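PDB 3MM3: DyP from Bjerkandera adusta, which probably acts as a heme peroxidase, using hydrogen peroxide to oxidise dyes and other substrates at a heme b iron. Local coordinates for residues A[22-27]-A[328-333]. The protein carries 1 engineered substitution. Numbering follows the deposited sequence.
With HEM (protoporphyrin IX containing Fe), chain B; CYN (cyanide ion), chain C.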
ATOM      1  N   GLN A  22     -10.968   3.074  10.908  1.00 14.84           N
ATOM      2  CA  GLN A  22     -12.045   2.918   9.933  1.00 14.15           C
ATOM      3  C   GLN A  22     -12.112   4.056   8.925  1.00 13.01           C
ATOM      4  O   GLN A  22     -12.627   3.885   7.823  1.00 12.24           O
ATOM      5  CB  GLN A  22     -13.392   2.762  10.638  1.00 14.99           C
ATOM      6  CG  GLN A  22     -13.534   1.445  11.390  1.00 18.19           C
ATOM      7  CD  GLN A  22     -13.916   0.303  10.477  1.00 21.66           C
ATOM      8  OE1 GLN A  22     -15.035   0.251   9.964  1.00 24.43           O
ATOM      9  NE2 GLN A  22     -12.991  -0.617  10.267  1.00 23.60           N
ATOM     10  N   LYS A  23     -11.609   5.225   9.313  1.00 11.54           N
ATOM     11  CA  LYS A  23     -11.572   6.377   8.420  1.00 11.22           C
ATOM     12  C   LYS A  23     -10.169   6.944   8.444  1.00 10.49           C
ATOM     13  O   LYS A  23      -9.507   6.961   9.492  1.00 10.68           O
ATOM     14  CB  LYS A  23     -12.572   7.461   8.851  1.00 12.03           C
ATOM     15  CG  LYS A  23     -13.964   6.953   9.237  1.00 13.06           C
ATOM     16  CD  LYS A  23     -14.788   6.591   8.014  1.00 14.76           C
ATOM     17  CE  LYS A  23     -16.236   6.332   8.392  1.00 16.58           C
ATOM     18  NZ  LYS A  23     -17.016   5.846   7.221  1.00 17.27           N
ATOM     19  N   GLU A  24      -9.705   7.417   7.301  1.00 10.20           N
ATOM     20  CA  GLU A  24      -8.398   8.054   7.241  1.00 10.60           C
ATOM     21  C   GLU A  24      -8.451   9.224   6.287  1.00 10.22           C
ATOM     22  O   GLU A  24      -9.149   9.167   5.274  1.00 11.44           O
ATOM     23  CB  GLU A  24      -7.324   7.073   6.787  1.00 11.25           C
ATOM     24  CG  GLU A  24      -6.851   6.074   7.815  1.00 15.49           C
ATOM     25  CD  GLU A  24      -5.701   5.232   7.282  1.00 20.55           C
ATOM     26  OE1 GLU A  24      -5.231   5.500   6.152  1.00 22.10           O
ATOM     27  OE2 GLU A  24      -5.265   4.304   7.992  1.00 24.32           O
ATOM     28  N   ARG A  25      -7.728  10.286   6.618  1.00  9.41           N
ATOM     29  CA  ARG A  25      -7.634  11.441   5.745  1.00  8.71           C
ATOM     30  C   ARG A  25      -6.178  11.820   5.547  1.00  8.03           C
ATOM     31  O   ARG A  25      -5.385  11.830   6.497  1.00  8.27           O
ATOM     32  CB  ARG A  25      -8.394  12.631   6.326  1.00  8.77           C
ATOM     33  CG  ARG A  25      -8.433  13.866   5.419  1.00  9.65           C
ATOM     34  CD  ARG A  25      -9.382  14.911   5.957  1.00 11.09           C
ATOM     35  NE  ARG A  25     -10.760  14.442   5.889  1.00 10.41           N
ATOM     36  CZ  ARG A  25     -11.786  15.053   6.469  1.00 10.75           C
ATOM     37  NH1 ARG A  25     -11.588  16.158   7.185  1.00 11.12           N
ATOM     38  NH2 ARG A  25     -13.009  14.551   6.335  1.00 11.36           N
ATOM     39  N   PHE A  26      -5.841  12.124   4.299  1.00  7.81           N
ATOM     40  CA  PHE A  26      -4.520  12.600   3.931  1.00  7.15           C
ATOM     41  C   PHE A  26      -4.661  14.071   3.585  1.00  7.34           C
ATOM     42  O   PHE A  26      -5.286  14.420   2.580  1.00  8.16           O
ATOM     43  CB  PHE A  26      -3.993  11.815   2.724  1.00  7.50           C
ATOM     44  CG  PHE A  26      -3.825  10.342   2.977  1.00  7.92           C
ATOM     45  CD1 PHE A  26      -2.570   9.812   3.255  1.00 10.13           C
ATOM     46  CD2 PHE A  26      -4.924   9.485   2.952  1.00  8.71           C
ATOM     47  CE1 PHE A  26      -2.413   8.451   3.485  1.00 11.69           C
ATOM     48  CE2 PHE A  26      -4.776   8.124   3.188  1.00 10.70           C
ATOM     49  CZ  PHE A  26      -3.523   7.611   3.458  1.00 10.99           C
ATOM     50  N   VAL A  27      -4.115  14.931   4.438  1.00  7.14           N
ATOM     51  CA  VAL A  27      -4.210  16.372   4.251  1.00  7.56           C
ATOM     52  C   VAL A  27      -2.878  16.823   3.667  1.00  7.47           C
ATOM     53  O   VAL A  27      -1.857  16.856   4.378  1.00  7.36           O
ATOM     54  CB  VAL A  27      -4.491  17.117   5.583  1.00  7.95           C
ATOM     55  CG1 VAL A  27      -4.602  18.617   5.341  1.00  9.16           C
ATOM     56  CG2 VAL A  27      -5.743  16.569   6.285  1.00  9.81           C
ATOM     57  N   MET A 328       6.051  -2.276   4.471  1.00  6.85           N
ATOM     58  CA  MET A 328       4.815  -2.201   5.254  1.00  7.26           C
ATOM     59  C   MET A 328       3.747  -1.488   4.446  1.00  7.85           C
ATOM     60  O   MET A 328       4.040  -0.491   3.783  1.00  8.59           O
ATOM     61  CB  MET A 328       5.037  -1.426   6.548  1.00  7.65           C
ATOM     62  CG  MET A 328       5.980  -2.094   7.528  1.00  8.34           C
ATOM     63  SD  MET A 328       5.296  -3.589   8.269  1.00 10.31           S
ATOM     64  CE  MET A 328       6.438  -3.811   9.633  1.00 12.89           C
ATOM     65  N   ARG A 329       2.510  -1.973   4.506  1.00  7.61           N
ATOM     66  CA  ARG A 329       1.408  -1.316   3.788  1.00  8.49           C
ATOM     67  C   ARG A 329       0.339  -0.821   4.740  1.00  9.12           C
ATOM     68  O   ARG A 329      -0.007  -1.515   5.699  1.00 10.13           O
ATOM     69  CB  ARG A 329       0.782  -2.262   2.764  1.00  8.52           C
ATOM     70  CG  ARG A 329       1.695  -2.579   1.604  1.00  8.42           C
ATOM     71  CD  ARG A 329       1.141  -3.688   0.703  1.00  8.81           C
ATOM     72  NE  ARG A 329       0.924  -4.898   1.497  1.00  9.26           N
ATOM     73  CZ  ARG A 329      -0.237  -5.531   1.660  1.00  8.20           C
ATOM     74  NH1 ARG A 329      -1.340  -5.152   1.012  1.00  8.08           N
ATOM     75  NH2 ARG A 329      -0.279  -6.600   2.447  1.00  9.51           N
ATOM     76  N   SER A 330      -0.211   0.363   4.467  1.00  9.86           N
ATOM     77  CA  SER A 330      -1.283   0.892   5.327  1.00 11.25           C
ATOM     78  C   SER A 330      -2.346   1.615   4.500  1.00 12.23           C
ATOM     79  O   SER A 330      -2.616   2.797   4.715  1.00 13.89           O
ATOM     80  CB  SER A 330      -0.714   1.792   6.444  1.00 11.43           C
ATOM     81  OG  SER A 330      -1.673   2.023   7.481  1.00 13.21           O
ATOM     82  N   SER A 331      -2.950   0.885   3.566  1.00 12.41           N
ATOM     83  CA  SER A 331      -3.910   1.473   2.624  1.00 13.08           C
ATOM     84  C   SER A 331      -5.348   1.508   3.135  1.00 12.83           C
ATOM     85  O   SER A 331      -5.700   0.828   4.097  1.00 14.42           O
ATOM     86  CB  SER A 331      -3.840   0.733   1.296  1.00 13.25           C
ATOM     87  OG  SER A 331      -2.494   0.662   0.849  1.00 15.38           O
ATOM     88  N   ILE A 332      -6.180   2.313   2.483  1.00 11.56           N
ATOM     89  CA  ILE A 332      -7.593   2.386   2.823  1.00 10.61           C
ATOM     90  C   ILE A 332      -8.408   2.676   1.558  1.00  9.88           C
ATOM     91  O   ILE A 332      -8.007   3.506   0.735  1.00  9.49           O
ATOM     92  CB  ILE A 332      -7.858   3.442   3.929  1.00 10.36           C
ATOM     93  CG1 ILE A 332      -9.266   3.267   4.527  1.00 10.78           C
ATOM     94  CG2 ILE A 332      -7.556   4.862   3.428  1.00 11.31           C
ATOM     95  CD1 ILE A 332      -9.509   4.077   5.791  1.00 11.53           C
ATOM     96  N   PRO A 333      -9.558   1.996   1.389  1.00  9.32           N
ATOM     97  CA  PRO A 333     -10.439   2.296   0.268  1.00  9.49           C
ATOM     98  C   PRO A 333     -11.010   3.702   0.378  1.00  9.41           C
ATOM     99  O   PRO A 333     -11.050   4.263   1.479  1.00  9.68           O
ATOM    100  CB  PRO A 333     -11.564   1.258   0.418  1.00  9.50           C
ATOM    101  CG  PRO A 333     -10.941   0.138   1.171  1.00 10.10           C
ATOM    102  CD  PRO A 333     -10.038   0.829   2.156  1.00  9.16           C
TER
HETATM  103  CHA HEM B 501      -1.442  -7.705  -1.242  1.00  5.18           C
HETATM  104  CHB HEM B 501      -5.057  -5.430  -3.489  1.00  6.39           C
HETATM  105  CHC HEM B 501      -1.925  -2.223  -5.285  1.00  5.57           C
HETATM  106  CHD HEM B 501       1.720  -4.535  -3.148  1.00  4.99           C
HETATM  107  C1A HEM B 501      -2.684  -7.393  -1.716  1.00  5.29           C
HETATM  108  C2A HEM B 501      -3.894  -8.132  -1.450  1.00  6.50           C
HETATM  109  C3A HEM B 501      -4.891  -7.508  -2.081  1.00  6.13           C
HETATM  110  C4A HEM B 501      -4.351  -6.347  -2.741  1.00  6.51           C
HETATM  111  CMA HEM B 501      -6.376  -7.908  -2.109  1.00  7.78           C
HETATM  112  CAA HEM B 501      -3.968  -9.432  -0.617  1.00  7.25           C
HETATM  113  CBA HEM B 501      -3.916  -9.194   0.895  1.00  8.60           C
HETATM  114  CGA HEM B 501      -2.544  -9.450   1.478  1.00 13.18           C
HETATM  115  O1A HEM B 501      -1.879 -10.415   1.048  1.00 15.11           O
HETATM  116  O2A HEM B 501      -2.126  -8.728   2.390  1.00 16.29           O
HETATM  117  C1B HEM B 501      -4.536  -4.356  -4.164  1.00  6.18           C
HETATM  118  C2B HEM B 501      -5.293  -3.365  -4.894  1.00  6.12           C
HETATM  119  C3B HEM B 501      -4.427  -2.473  -5.384  1.00  6.42           C
HETATM  120  C4B HEM B 501      -3.095  -2.873  -4.960  1.00  4.99           C
HETATM  121  CMB HEM B 501      -6.824  -3.396  -5.067  1.00  7.64           C
HETATM  122  CAB HEM B 501      -4.722  -1.222  -6.232  1.00  7.07           C
HETATM  123  CBB HEM B 501      -5.889  -0.569  -6.183  1.00  8.60           C
HETATM  124  C1C HEM B 501      -0.659  -2.604  -4.913  1.00  5.47           C
HETATM  125  C2C HEM B 501       0.571  -1.979  -5.356  1.00  5.72           C
HETATM  126  C3C HEM B 501       1.590  -2.639  -4.765  1.00  6.10           C
HETATM  127  C4C HEM B 501       1.017  -3.678  -3.946  1.00  5.42           C
HETATM  128  CMC HEM B 501       0.627  -0.762  -6.308  1.00  7.22           C
HETATM  129  CAC HEM B 501       3.107  -2.382  -4.880  1.00  7.04           C
HETATM  130  CBC HEM B 501       3.658  -1.968  -6.019  1.00  6.86           C
HETATM  131  C1D HEM B 501       1.187  -5.535  -2.384  1.00  5.38           C
HETATM  132  C2D HEM B 501       1.954  -6.355  -1.491  1.00  6.37           C
HETATM  133  C3D HEM B 501       0.984  -7.338  -0.913  1.00  6.57           C
HETATM  134  C4D HEM B 501      -0.283  -7.025  -1.512  1.00  4.42           C
HETATM  135  CMD HEM B 501       3.452  -6.274  -1.151  1.00  7.57           C
HETATM  136  CAD HEM B 501       1.327  -8.437   0.091  1.00  6.91           C
HETATM  137  CBD HEM B 501       1.959  -9.586  -0.691  1.00  7.11           C
HETATM  138  CGD HEM B 501       2.473 -10.669   0.226  1.00  7.09           C
HETATM  139  O1D HEM B 501       2.158 -11.861  -0.023  1.00  7.92           O
HETATM  140  O2D HEM B 501       3.203 -10.366   1.199  1.00  6.86           O
HETATM  141  NA  HEM B 501      -3.003  -6.303  -2.491  1.00  5.85           N
HETATM  142  NB  HEM B 501      -3.184  -4.035  -4.213  1.00  5.55           N
HETATM  143  NC  HEM B 501      -0.355  -3.651  -4.076  1.00  5.43           N
HETATM  144  ND  HEM B 501      -0.149  -5.940  -2.370  1.00  5.37           N
HETATM  145 FE   HEM B 501      -1.673  -4.985  -3.320  1.00  5.95          FE
HETATM  146  C   CYN C 502      -2.006  -3.708  -1.751  1.00  6.44           C
HETATM  147  N   CYN C 502      -2.289  -2.994  -0.897  1.00  8.27           N
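Ile332 packs against Glu24 and Phe26 in a side-chain contact between the two four-stranded antiparallel sheets of the chain. No hydrogen bond crosses it. Strand 23-31 belongs to one sheet, and the broken strand 328-334 is an edge of the other. The CG1 branch of Ile332 runs anti to the backbone N (chi1 -166°) and carries Ile332 CD1 to within 3.7 Å of Gln22 O. The Glu24 methylenes carry the packing, with Glu24 CB 3.8 Å from Ile332 CD1. Ile332 CG2 lies 3.6 Å from Glu24 OE1. Ile332 CG2 also sits at the edge of the Phe26 ring, 4.3 Å from Phe26 CE2. Glu24 OE1 stays 4.0 Å from Ser330 O, which is buried with no partner in the model. Ser330 OG is hydrogen-bonded to Asp14.

Arg329, on the same broken strand, binds heme b and the cyanide. One guanidinium face lies against pyrrole ring D, with HEM C3D 3.3 Å above the Arg329 guanidinium plane. Arg329 NH1 hydrogen-bonds CYN N in that plane at 3.0 Å. Arg329 NH2 hydrogen-bonds HEM O2A, a propionate oxygen, at 2.8 Å. NH1 also bonds the engineered Asn171, and NH2 bonds Ser174 O. A leucine in place of Arg329 would probably cost O2A its NH2 bond and leave the cyanide nitrogen without its NH1 donor, though Asn171 ND2 also bonds the cyanide. Facing sheets with a heme pocket beside one are characteristic of the paired ferredoxin-like domains of DyP-type peroxidases, where this arginine lines the distal side.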